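Side-chain contacts in HD domain protein (Enterococcus faecalis, PDB 4LRL), which probably hydrolyses deoxyribonucleoside triphosphates, releasing triphosphate, in a metal-containing HD-domain site under the allosteric control of bound nucleotides: residues Glu103-Asn108 with Ile235-Gly240; Val136-Tyr141 with Thr151-Ile156; Val257-Met262 with Pro395-Arg400; Ala369-Leu374 with Ser468-Asn473. All blocks are in the same frame, centred on the assembly; numbering follows the deposited sequence.

Contact 1. Residues Glu103-Asn108 with Ile235-Gly240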
# COMPACT_ATOMS: atom_id res chain seq x y z
N GLU C 103 -22.04 -6.80 14.11
CA GLU C 103 -21.20 -7.48 15.09
C GLU C 103 -20.74 -6.49 16.17
O GLU C 103 -20.89 -6.77 17.36
CB GLU C 103 -20.00 -8.11 14.37
CG GLU C 103 -19.19 -9.06 15.22
CD GLU C 103 -19.82 -10.44 15.37
OE1 GLU C 103 -20.56 -10.88 14.47
OE2 GLU C 103 -19.55 -11.10 16.40
N ILE C 104 -20.22 -5.35 15.74
CA ILE C 104 -19.80 -4.27 16.64
C ILE C 104 -20.99 -3.72 17.44
O ILE C 104 -20.89 -3.50 18.65
CB ILE C 104 -19.10 -3.14 15.83
CG1 ILE C 104 -17.72 -3.61 15.35
CG2 ILE C 104 -18.94 -1.87 16.65
CD1 ILE C 104 -17.18 -2.85 14.14
N PHE C 105 -22.11 -3.51 16.76
CA PHE C 105 -23.33 -3.00 17.38
C PHE C 105 -23.81 -3.94 18.47
O PHE C 105 -24.21 -3.49 19.55
CB PHE C 105 -24.44 -2.84 16.33
CG PHE C 105 -24.42 -1.51 15.61
CD1 PHE C 105 -25.56 -1.08 14.91
CD2 PHE C 105 -23.30 -0.68 15.63
CE1 PHE C 105 -25.57 0.14 14.23
CE2 PHE C 105 -23.30 0.54 14.96
CZ PHE C 105 -24.44 0.96 14.25
N GLN C 106 -23.75 -5.24 18.19
CA GLN C 106 -24.25 -6.23 19.14
C GLN C 106 -23.38 -6.34 20.39
O GLN C 106 -23.91 -6.37 21.50
CB GLN C 106 -24.47 -7.60 18.47
CG GLN C 106 -24.86 -8.76 19.43
CD GLN C 106 -26.03 -8.45 20.37
OE1 GLN C 106 -26.88 -7.60 20.09
NE2 GLN C 106 -26.07 -9.14 21.51
N ARG C 107 -22.06 -6.35 20.22
CA ARG C 107 -21.20 -6.54 21.39
C ARG C 107 -20.89 -5.28 22.22
O ARG C 107 -20.41 -5.39 23.34
CB ARG C 107 -19.93 -7.34 21.04
CG ARG C 107 -18.71 -6.53 20.65
CD ARG C 107 -17.49 -7.45 20.47
NE ARG C 107 -17.63 -8.35 19.33
CZ ARG C 107 -16.75 -8.47 18.33
NH1 ARG C 107 -16.97 -9.34 17.35
NH2 ARG C 107 -15.63 -7.74 18.32
N ASN C 108 -21.18 -4.10 21.68
CA ASN C 108 -20.87 -2.85 22.38
C ASN C 108 -22.09 -1.96 22.64
O ASN C 108 -22.10 -1.19 23.61
CB ASN C 108 -19.80 -2.05 21.62
CG ASN C 108 -18.48 -2.79 21.52
OD1 ASN C 108 -17.77 -2.98 22.51
ND2 ASN C 108 -18.15 -3.22 20.32
N ILE C 235 -18.53 4.13 14.82
CA ILE C 235 -19.93 3.95 14.39
C ILE C 235 -20.80 3.46 15.54
O ILE C 235 -20.38 2.65 16.36
CB ILE C 235 -20.05 3.01 13.16
CG1 ILE C 235 -21.45 3.13 12.53
CG2 ILE C 235 -19.73 1.54 13.54
CD1 ILE C 235 -21.58 2.53 11.14
N ARG C 236 -22.03 3.95 15.59
CA ARG C 236 -22.89 3.73 16.74
C ARG C 236 -24.37 3.79 16.35
O ARG C 236 -24.75 4.59 15.50
CB ARG C 236 -22.58 4.81 17.79
CG ARG C 236 -23.34 4.70 19.09
CD ARG C 236 -23.39 6.05 19.78
NE ARG C 236 -23.66 5.92 21.21
CZ ARG C 236 -22.73 6.02 22.16
NH1 ARG C 236 -21.46 6.26 21.86
NH2 ARG C 236 -23.09 5.88 23.43
N PRO C 237 -25.21 2.93 16.96
CA PRO C 237 -26.64 3.13 16.78
C PRO C 237 -27.17 4.18 17.76
O PRO C 237 -26.54 4.43 18.79
CB PRO C 237 -27.23 1.76 17.15
CG PRO C 237 -26.29 1.25 18.21
CD PRO C 237 -24.92 1.75 17.80
N TYR C 238 -28.29 4.79 17.42
CA TYR C 238 -29.10 5.56 18.37
C TYR C 238 -30.56 5.48 17.91
O TYR C 238 -30.86 4.90 16.86
CB TYR C 238 -28.62 7.02 18.48
CG TYR C 238 -28.99 7.91 17.32
CD1 TYR C 238 -29.98 8.88 17.45
CD2 TYR C 238 -28.34 7.79 16.09
CE1 TYR C 238 -30.33 9.70 16.38
CE2 TYR C 238 -28.68 8.61 15.01
CZ TYR C 238 -29.68 9.56 15.17
OH TYR C 238 -30.02 10.37 14.11
N LYS C 239 -31.46 6.08 18.69
CA LYS C 239 -32.89 6.00 18.43
C LYS C 239 -33.27 6.34 16.99
O LYS C 239 -34.09 5.66 16.39
CB LYS C 239 -33.66 6.88 19.42
CG LYS C 239 -35.14 6.61 19.49
CD LYS C 239 -35.77 7.50 20.55
CE LYS C 239 -37.24 7.18 20.75
NZ LYS C 239 -37.76 7.95 21.90
N GLY C 240 -32.65 7.39 16.44
CA GLY C 240 -32.93 7.83 15.08
C GLY C 240 -32.03 7.22 14.02
O GLY C 240 -32.00 7.70 12.88

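Contact 2. Residues Val136-Tyr141 with Thr151-Ile156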
# COMPACT_ATOMS: atom_id res chain seq x y z
N VAL C 136 -29.66 -6.16 -6.53
CA VAL C 136 -30.03 -7.33 -7.33
C VAL C 136 -30.85 -6.96 -8.59
O VAL C 136 -30.83 -7.69 -9.56
CB VAL C 136 -30.70 -8.42 -6.45
CG1 VAL C 136 -32.19 -8.16 -6.26
CG2 VAL C 136 -30.47 -9.80 -7.03
N GLY C 137 -31.54 -5.83 -8.56
CA GLY C 137 -32.37 -5.40 -9.69
C GLY C 137 -31.64 -4.64 -10.80
O GLY C 137 -32.26 -4.25 -11.79
N HIS C 138 -30.34 -4.41 -10.62
CA HIS C 138 -29.53 -3.77 -11.66
C HIS C 138 -29.35 -4.71 -12.84
O HIS C 138 -29.04 -5.89 -12.66
CB HIS C 138 -28.15 -3.42 -11.12
CG HIS C 138 -28.09 -2.17 -10.31
ND1 HIS C 138 -28.26 -0.91 -10.86
CD2 HIS C 138 -27.82 -1.97 -8.99
CE1 HIS C 138 -28.12 0.00 -9.91
NE2 HIS C 138 -27.85 -0.61 -8.77
N GLY C 139 -29.54 -4.18 -14.05
CA GLY C 139 -29.23 -4.91 -15.28
C GLY C 139 -27.94 -4.37 -15.88
O GLY C 139 -27.27 -3.56 -15.24
N PRO C 140 -27.60 -4.79 -17.12
CA PRO C 140 -26.37 -4.34 -17.76
C PRO C 140 -26.39 -2.83 -17.98
O PRO C 140 -27.44 -2.27 -18.30
CB PRO C 140 -26.40 -5.06 -19.11
CG PRO C 140 -27.86 -5.36 -19.37
CD PRO C 140 -28.40 -5.67 -18.00
N TYR C 141 -25.23 -2.18 -17.79
CA TYR C 141 -25.08 -0.73 -17.99
C TYR C 141 -26.32 -0.01 -17.49
O TYR C 141 -27.04 0.65 -18.26
CB TYR C 141 -24.80 -0.41 -19.46
CG TYR C 141 -23.60 -1.15 -20.00
CD1 TYR C 141 -23.77 -2.32 -20.73
CD2 TYR C 141 -22.30 -0.71 -19.73
CE1 TYR C 141 -22.68 -3.02 -21.22
CE2 TYR C 141 -21.20 -1.41 -20.21
CZ TYR C 141 -21.40 -2.56 -20.95
OH TYR C 141 -20.34 -3.28 -21.44
N THR C 151 -36.57 1.27 -17.60
CA THR C 151 -36.53 0.37 -16.45
C THR C 151 -36.19 1.15 -15.18
O THR C 151 -35.72 2.29 -15.25
CB THR C 151 -35.49 -0.77 -16.65
OG1 THR C 151 -34.22 -0.21 -17.00
CG2 THR C 151 -35.92 -1.74 -17.73
N ASN C 152 -36.42 0.54 -14.02
CA ASN C 152 -36.06 1.12 -12.73
C ASN C 152 -35.54 0.00 -11.84
O ASN C 152 -36.27 -0.93 -11.52
CB ASN C 152 -37.27 1.83 -12.10
CG ASN C 152 -36.97 2.40 -10.72
OD1 ASN C 152 -36.50 1.70 -9.83
ND2 ASN C 152 -37.25 3.68 -10.54
N HIS C 153 -34.27 0.10 -11.44
CA HIS C 153 -33.60 -1.02 -10.79
C HIS C 153 -34.10 -1.28 -9.35
O HIS C 153 -34.15 -2.44 -8.90
CB HIS C 153 -32.08 -0.87 -10.85
CG HIS C 153 -31.54 0.25 -10.01
ND1 HIS C 153 -31.45 1.55 -10.47
CD2 HIS C 153 -31.05 0.26 -8.75
CE1 HIS C 153 -30.94 2.31 -9.52
NE2 HIS C 153 -30.68 1.55 -8.47
N GLU C 154 -34.46 -0.21 -8.64
CA GLU C 154 -35.08 -0.37 -7.33
C GLU C 154 -36.43 -1.11 -7.44
O GLU C 154 -36.67 -2.07 -6.70
CB GLU C 154 -35.23 0.96 -6.59
CG GLU C 154 -35.87 0.77 -5.22
CD GLU C 154 -35.86 2.01 -4.34
OE1 GLU C 154 -34.76 2.39 -3.86
OE2 GLU C 154 -36.95 2.57 -4.10
N ALA C 155 -37.28 -0.68 -8.37
CA ALA C 155 -38.54 -1.39 -8.62
C ALA C 155 -38.29 -2.88 -8.91
O ALA C 155 -38.98 -3.74 -8.37
CB ALA C 155 -39.33 -0.74 -9.76
N ILE C 156 -37.29 -3.16 -9.74
CA ILE C 156 -36.96 -4.54 -10.11
C ILE C 156 -36.39 -5.35 -8.95
O ILE C 156 -36.72 -6.52 -8.79
CB ILE C 156 -36.05 -4.58 -11.35
CG1 ILE C 156 -36.84 -4.10 -12.57
CG2 ILE C 156 -35.51 -5.98 -11.58
CD1 ILE C 156 -35.99 -3.45 -13.63

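Contact 3. Residues Val257-Met262 with Pro395-Arg400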
# COMPACT_ATOMS: atom_id res chain seq x y z
N VAL C 257 -13.89 13.18 1.97
CA VAL C 257 -12.79 13.49 1.07
C VAL C 257 -12.66 12.43 -0.04
O VAL C 257 -12.59 12.78 -1.21
CB VAL C 257 -11.48 13.70 1.85
CG1 VAL C 257 -10.28 13.85 0.91
CG2 VAL C 257 -11.59 14.93 2.72
N SER C 258 -12.66 11.15 0.34
CA SER C 258 -12.55 10.05 -0.63
C SER C 258 -13.73 10.03 -1.60
O SER C 258 -13.56 9.78 -2.81
CB SER C 258 -12.46 8.70 0.07
OG SER C 258 -11.33 8.65 0.92
N ARG C 259 -14.91 10.29 -1.05
CA ARG C 259 -16.14 10.33 -1.79
C ARG C 259 -16.02 11.36 -2.90
O ARG C 259 -16.24 11.05 -4.07
CB ARG C 259 -17.31 10.67 -0.86
CG ARG C 259 -18.68 10.35 -1.43
CD ARG C 259 -19.77 10.64 -0.40
NE ARG C 259 -21.00 11.14 -1.03
CZ ARG C 259 -22.14 11.37 -0.36
NH1 ARG C 259 -22.21 11.11 0.94
NH2 ARG C 259 -23.21 11.83 -1.00
N TYR C 260 -15.60 12.57 -2.53
CA TYR C 260 -15.46 13.70 -3.46
C TYR C 260 -14.42 13.41 -4.54
O TYR C 260 -14.67 13.63 -5.73
CB TYR C 260 -15.11 14.98 -2.69
CG TYR C 260 -14.60 16.15 -3.52
CD1 TYR C 260 -15.48 17.04 -4.11
CD2 TYR C 260 -13.23 16.36 -3.71
CE1 TYR C 260 -15.03 18.11 -4.87
CE2 TYR C 260 -12.77 17.43 -4.46
CZ TYR C 260 -13.67 18.30 -5.04
OH TYR C 260 -13.22 19.36 -5.79
N GLN C 261 -13.25 12.94 -4.13
CA GLN C 261 -12.19 12.66 -5.11
C GLN C 261 -12.51 11.52 -6.09
O GLN C 261 -12.15 11.62 -7.27
CB GLN C 261 -10.77 12.57 -4.51
CG GLN C 261 -10.56 11.55 -3.42
CD GLN C 261 -9.35 11.85 -2.54
OE1 GLN C 261 -8.56 12.77 -2.81
NE2 GLN C 261 -9.19 11.08 -1.47
N MET C 262 -13.22 10.48 -5.62
CA MET C 262 -13.72 9.42 -6.52
C MET C 262 -14.69 9.99 -7.59
O MET C 262 -14.53 9.70 -8.78
CB MET C 262 -14.38 8.27 -5.75
CG MET C 262 -13.42 7.31 -5.01
SD MET C 262 -12.18 6.46 -6.04
CE MET C 262 -13.30 5.65 -7.19
N PRO C 395 -25.66 8.78 -11.31
CA PRO C 395 -26.21 8.26 -10.06
C PRO C 395 -25.28 8.43 -8.85
O PRO C 395 -25.11 7.50 -8.05
CB PRO C 395 -26.43 6.77 -10.38
CG PRO C 395 -25.40 6.46 -11.39
CD PRO C 395 -25.27 7.69 -12.23
N TYR C 396 -24.69 9.61 -8.72
CA TYR C 396 -23.83 9.93 -7.59
C TYR C 396 -24.21 11.28 -6.97
O TYR C 396 -23.95 12.33 -7.55
CB TYR C 396 -22.35 9.89 -8.01
CG TYR C 396 -21.94 8.54 -8.56
CD1 TYR C 396 -21.64 7.49 -7.70
CD2 TYR C 396 -21.89 8.31 -9.94
CE1 TYR C 396 -21.27 6.24 -8.20
CE2 TYR C 396 -21.52 7.07 -10.44
CZ TYR C 396 -21.22 6.04 -9.56
OH TYR C 396 -20.86 4.80 -10.04
N ASP C 397 -24.86 11.22 -5.81
CA ASP C 397 -25.33 12.41 -5.11
C ASP C 397 -24.25 13.02 -4.20
O ASP C 397 -23.49 12.30 -3.55
CB ASP C 397 -26.58 12.08 -4.30
CG ASP C 397 -26.31 11.10 -3.16
OD1 ASP C 397 -25.72 10.03 -3.41
OD2 ASP C 397 -26.69 11.42 -2.02
N PHE C 398 -24.19 14.35 -4.18
CA PHE C 398 -23.26 15.07 -3.31
C PHE C 398 -23.80 15.18 -1.90
O PHE C 398 -25.01 15.08 -1.68
CB PHE C 398 -22.99 16.48 -3.86
CG PHE C 398 -22.09 16.50 -5.05
CD1 PHE C 398 -20.71 16.42 -4.90
CD2 PHE C 398 -22.61 16.60 -6.34
CE1 PHE C 398 -19.86 16.44 -6.00
CE2 PHE C 398 -21.77 16.62 -7.45
CZ PHE C 398 -20.39 16.54 -7.28
N TYR C 399 -22.90 15.38 -0.94
CA TYR C 399 -23.31 15.60 0.44
C TYR C 399 -23.87 17.02 0.62
O TYR C 399 -23.12 18.00 0.59
CB TYR C 399 -22.16 15.31 1.43
CG TYR C 399 -22.60 15.38 2.87
CD1 TYR C 399 -23.67 14.60 3.32
CD2 TYR C 399 -21.97 16.22 3.78
CE1 TYR C 399 -24.11 14.66 4.65
CE2 TYR C 399 -22.39 16.29 5.12
CZ TYR C 399 -23.47 15.50 5.54
OH TYR C 399 -23.91 15.55 6.85
N ARG C 400 -25.19 17.12 0.79
CA ARG C 400 -25.85 18.40 1.05
C ARG C 400 -26.82 18.27 2.23
O ARG C 400 -28.02 18.05 2.03
CB ARG C 400 -26.59 18.91 -0.19
CG ARG C 400 -27.01 20.37 -0.06
CD ARG C 400 -28.19 20.75 -0.94
NE ARG C 400 -27.91 20.53 -2.36
CZ ARG C 400 -28.47 21.20 -3.35
NH1 ARG C 400 -28.14 20.92 -4.60
NH2 ARG C 400 -29.35 22.17 -3.11

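Contact 4. Residues Ala369-Leu374 with Ser468-Asn473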
# COMPACT_ATOMS: atom_id res chain seq x y z
N ALA C 369 -25.99 24.48 -31.56
CA ALA C 369 -26.79 24.17 -32.75
C ALA C 369 -25.97 24.35 -34.04
O ALA C 369 -26.04 23.52 -34.95
CB ALA C 369 -28.06 24.99 -32.78
N TYR C 370 -25.17 25.42 -34.08
CA TYR C 370 -24.29 25.72 -35.20
C TYR C 370 -23.21 24.63 -35.36
O TYR C 370 -23.02 24.12 -36.46
CB TYR C 370 -23.68 27.13 -35.05
CG TYR C 370 -22.69 27.49 -36.13
CD1 TYR C 370 -21.34 27.61 -35.84
CD2 TYR C 370 -23.10 27.69 -37.45
CE1 TYR C 370 -20.41 27.93 -36.84
CE2 TYR C 370 -22.18 28.00 -38.45
CZ TYR C 370 -20.84 28.12 -38.13
OH TYR C 370 -19.94 28.43 -39.11
N LEU C 371 -22.54 24.27 -34.27
CA LEU C 371 -21.57 23.16 -34.27
C LEU C 371 -22.20 21.85 -34.71
O LEU C 371 -21.56 21.05 -35.41
CB LEU C 371 -20.92 22.98 -32.90
CG LEU C 371 -20.20 24.19 -32.31
CD1 LEU C 371 -19.51 23.81 -31.03
CD2 LEU C 371 -19.21 24.79 -33.30
N ARG C 372 -23.45 21.62 -34.31
CA ARG C 372 -24.21 20.46 -34.79
C ARG C 372 -24.46 20.50 -36.29
O ARG C 372 -24.39 19.46 -36.95
CB ARG C 372 -25.52 20.31 -34.02
CG ARG C 372 -25.32 19.58 -32.71
CD ARG C 372 -26.54 19.67 -31.84
NE ARG C 372 -26.49 18.67 -30.79
CZ ARG C 372 -27.21 18.70 -29.68
NH1 ARG C 372 -28.04 19.72 -29.45
NH2 ARG C 372 -27.09 17.72 -28.79
N GLU C 373 -24.75 21.68 -36.84
CA GLU C 373 -24.84 21.85 -38.29
C GLU C 373 -23.52 21.45 -38.96
O GLU C 373 -23.52 20.66 -39.89
CB GLU C 373 -25.21 23.27 -38.68
CG GLU C 373 -25.34 23.43 -40.20
CD GLU C 373 -25.55 24.86 -40.67
OE1 GLU C 373 -25.48 25.80 -39.86
OE2 GLU C 373 -25.80 25.02 -41.89
N LEU C 374 -22.41 21.98 -38.46
CA LEU C 374 -21.10 21.70 -39.05
C LEU C 374 -20.78 20.21 -39.03
O LEU C 374 -20.27 19.68 -40.01
CB LEU C 374 -20.00 22.48 -38.32
CG LEU C 374 -20.08 24.01 -38.33
CD1 LEU C 374 -18.93 24.57 -37.50
CD2 LEU C 374 -20.07 24.58 -39.77
N SER C 468 -13.06 23.75 -35.18
CA SER C 468 -11.94 23.79 -34.23
C SER C 468 -11.81 25.12 -33.50
O SER C 468 -11.43 25.15 -32.33
CB SER C 468 -10.61 23.49 -34.95
OG SER C 468 -10.64 22.21 -35.56
N SER C 469 -12.13 26.21 -34.19
CA SER C 469 -12.01 27.56 -33.63
C SER C 469 -12.98 27.81 -32.46
O SER C 469 -12.83 28.80 -31.73
CB SER C 469 -12.19 28.62 -34.71
OG SER C 469 -13.48 28.55 -35.29
N TYR C 470 -13.94 26.90 -32.27
CA TYR C 470 -14.89 26.97 -31.16
C TYR C 470 -14.48 26.14 -29.93
O TYR C 470 -15.14 26.21 -28.89
CB TYR C 470 -16.29 26.55 -31.63
CG TYR C 470 -16.98 27.61 -32.46
CD1 TYR C 470 -16.88 27.61 -33.85
CD2 TYR C 470 -17.71 28.63 -31.85
CE1 TYR C 470 -17.51 28.59 -34.61
CE2 TYR C 470 -18.34 29.61 -32.59
CZ TYR C 470 -18.24 29.59 -33.98
OH TYR C 470 -18.86 30.56 -34.72
N ILE C 471 -13.41 25.36 -30.06
CA ILE C 471 -12.93 24.50 -28.97
C ILE C 471 -11.56 24.96 -28.50
O ILE C 471 -10.58 24.85 -29.23
CB ILE C 471 -12.84 23.00 -29.39
CG1 ILE C 471 -14.15 22.50 -30.02
CG2 ILE C 471 -12.42 22.13 -28.18
CD1 ILE C 471 -15.39 22.67 -29.16
N HIS C 472 -11.51 25.45 -27.27
CA HIS C 472 -10.33 26.09 -26.74
C HIS C 472 -10.17 25.80 -25.25
O HIS C 472 -11.08 26.03 -24.45
CB HIS C 472 -10.42 27.60 -27.00
CG HIS C 472 -9.14 28.34 -26.77
ND1 HIS C 472 -8.05 28.22 -27.61
CD2 HIS C 472 -8.78 29.23 -25.81
CE1 HIS C 472 -7.06 28.99 -27.16
NE2 HIS C 472 -7.48 29.61 -26.07
N ASN C 473 -8.99 25.28 -24.87
CA ASN C 473 -8.69 24.91 -23.48
C ASN C 473 -9.72 23.94 -22.89
O ASN C 473 -10.17 24.12 -21.75
CB ASN C 473 -8.56 26.17 -22.61
CG ASN C 473 -7.38 27.03 -22.99
OD1 ASN C 473 -6.44 26.56 -23.64
ND2 ASN C 473 -7.40 28.29 -22.58

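Contact 1. Residues Glu103-Asn108 with Ile235-Gly240
F105 and R236 bring the two backbones nearest to each other, with CA atoms 6.8 Å apart. The axis of 103-108, the last part of helix 87-108, passes 8.7 Å from that of strand 235-238, and their N-to-C directions make an angle of 65°. The contact thus joins a helix of the HD domain, which carries the metal ligand H90 near its start, to an outer strand of the mixed four-stranded sheet in the HD-associated region.

Almost everything across this joint is the work of one ring. The first torsion of F105 (chi1 -87°) sets CG beside the backbone N, and although CB does not head for the strand, the far end of the ring reaches it. CZ lies 3.4 Å from P237 N, while I235 O approaches at the ring edge. I235 adds an apolar touch, its CG2 4.0 Å from F105 CE2. On the sheet side, I242 of strand 241-245 also meets F105, and M199 of helix 194-200 packs against it, so the phenyl is buried among two strands and helix 194-200. The side chain of R236 leaves on the other side of the strand and touches M413.

F105 and P237 come from opposite directions, and the pyrrolidine ring settles on the phenyl face in a CH-pi contact: P237 CD stands over the middle of the F105 ring, 3.5 Å from its centroid.

Contact 2. Residues Val136-Tyr141 with Thr151-Ile156
G137, H153 and H138 supply most of the buried surface here. Having no side chain, G137 lets its backbone lie directly on the first turn of helix 153-162: the CA atoms of G137 and H153 are 4.7 Å apart, and G137 CA makes a C-H...O contact with H153 O at 3.5 Å. The carbonyl of G137 is wrapped by the same turn, with its O 3.5 Å from H153 CB and 3.7 Å from I156 CG2, and it is hydrogen-bonded by the hydroxyl of Y317. T157 OG1 joins the two backbones, bonding H153 O and, weakly, G137 N.

H138 and H153 lie side by side and point the same way, their imidazoles in an offset stack with centroids 3.9 Å apart and planes 16° from parallel. The rings are modelled too close at one point, so the exact spacing is uncertain. H153 gets its ring there through a chi1 of 69°, which sets CG between the backbone N and the carbonyl carbon. H153 is held through ND1, bonded to E146 OE1, and H138 through both nitrogens, to S142 OG and, weakly, D135 OD1. These bonds, made outside the stack, probably limit the rotation of the imidazoles.

Just ahead of H153, N152 is the N-cap of the helix, its OD1 accepting from A155 N at 2.9 Å. With D135 a ligand of the nickel ion, and its own side chain about 6 Å from that metal, H138 is placed as a second-shell residue of the HD-domain metal site, whose H...HD...D ligands here are H90, H134, D135 and D207.

Contact 3. Residues Val257-Met262 with Pro395-Arg400
D397 is the first residue of 395-400 to meet R259, and its backbone does so more firmly than its carboxylate. R259 NH2 donates to D397 O over 2.6 Å, nearly straight at 166°. The acceptor lies in the guanidinium plane, whereas the donor stands well above the plane of the carbonyl, 42° out of it. The carboxylate adds only a long salt bridge, D397 OD2 to R259 NH2 at 3.6 Å; its stronger charged partner is R208, bonded to OD1. Q203 knits the pair together, its OE1 accepting from R259 NH2 and its NE2 reaching D397 OD2, and Y263 OH does likewise between R259 NE and D397 O.

All this ties helix 249-267 of the HD-associated region to the loop that runs between strands 387-389 and 411-413, with the D397 side chain still about 11 Å from the nickel ion of the HD domain.

At F398 the chain passes the same nitrogen, F398 C lying 3.5 Å from R259 NH2. Its side chain starts away from the helix, though the end of the ring comes nearer.

Y399 comes over one face of the guanidinium. Its backbone N is 3.6 Å from R259 NH2, and Y399 CB is 4.2 Å from R259 NH1. From there, with CG anti to N (chi1 -173°), the phenol leads away from R259 to hydrogen bonds with I410 N and E421 OE2.

Contact 4. Residues Ala369-Leu374 with Ser468-Asn473
The ring of Y370 receives Y470 at its edge, close to the ring plane, where the two CE1 atoms of Y370 and Y470 are 3.7 Å apart. Over one face of the Y370 ring, toward the rim, sits L374 CG from the next turn of the same helix. Y470 is met differently: both Y370 CE1 and L371 CD2 approach its ring at a slant. The two tyrosine rings form an oblique pair, with centroids 5.8 Å apart and planes at 63°. K479 makes a cation-pi contact with the Y470 ring.

L371 meets the base of Y470 through one branch: its CD2 methyl lies 3.7 Å from Y470 CG and about as far from Y470 CB.

In the fold, this joins helix 361-377 of the HD-associated region to the turn that leaves helix 461-468 and enters the C-terminal hairpin of strands 471-472 and 475-476. S468 to I471 form a type I beta turn, closed by I471 N to S468 O at 3.0 Å, and Y470 is its third residue. Further along the hairpin, H472 bonds D416 of the third subunit.

The torsion of Y370 (chi1 177°, CG anti to the backbone N) sends its phenol across to helix 461-468, where the hydroxyl is hydrogen-bonded to E466 OE2.

Overall arrangement
Following the chain from the N terminus, contact 1 opens in helix 87-108 and closes only at strand 235-238, enclosing a largely helical run. Contact 2 closes a short loop within that run, around helix 142-149, and belongs wholly to the HD domain. Contact 3 opens after contact 1 has closed, linking helix 249-267 to the loop at 395-400. Before it closes, contact 4 starts in helix 361-377, so the two cross; contact 4 ends at the C-terminal hairpin. Contacts 2 and 3 come within about 6 Å between nearest atoms. Contacts 1 and 4 lie on opposite sides of the chain's centre, and contacts 3 and 4 both touch the third subunit.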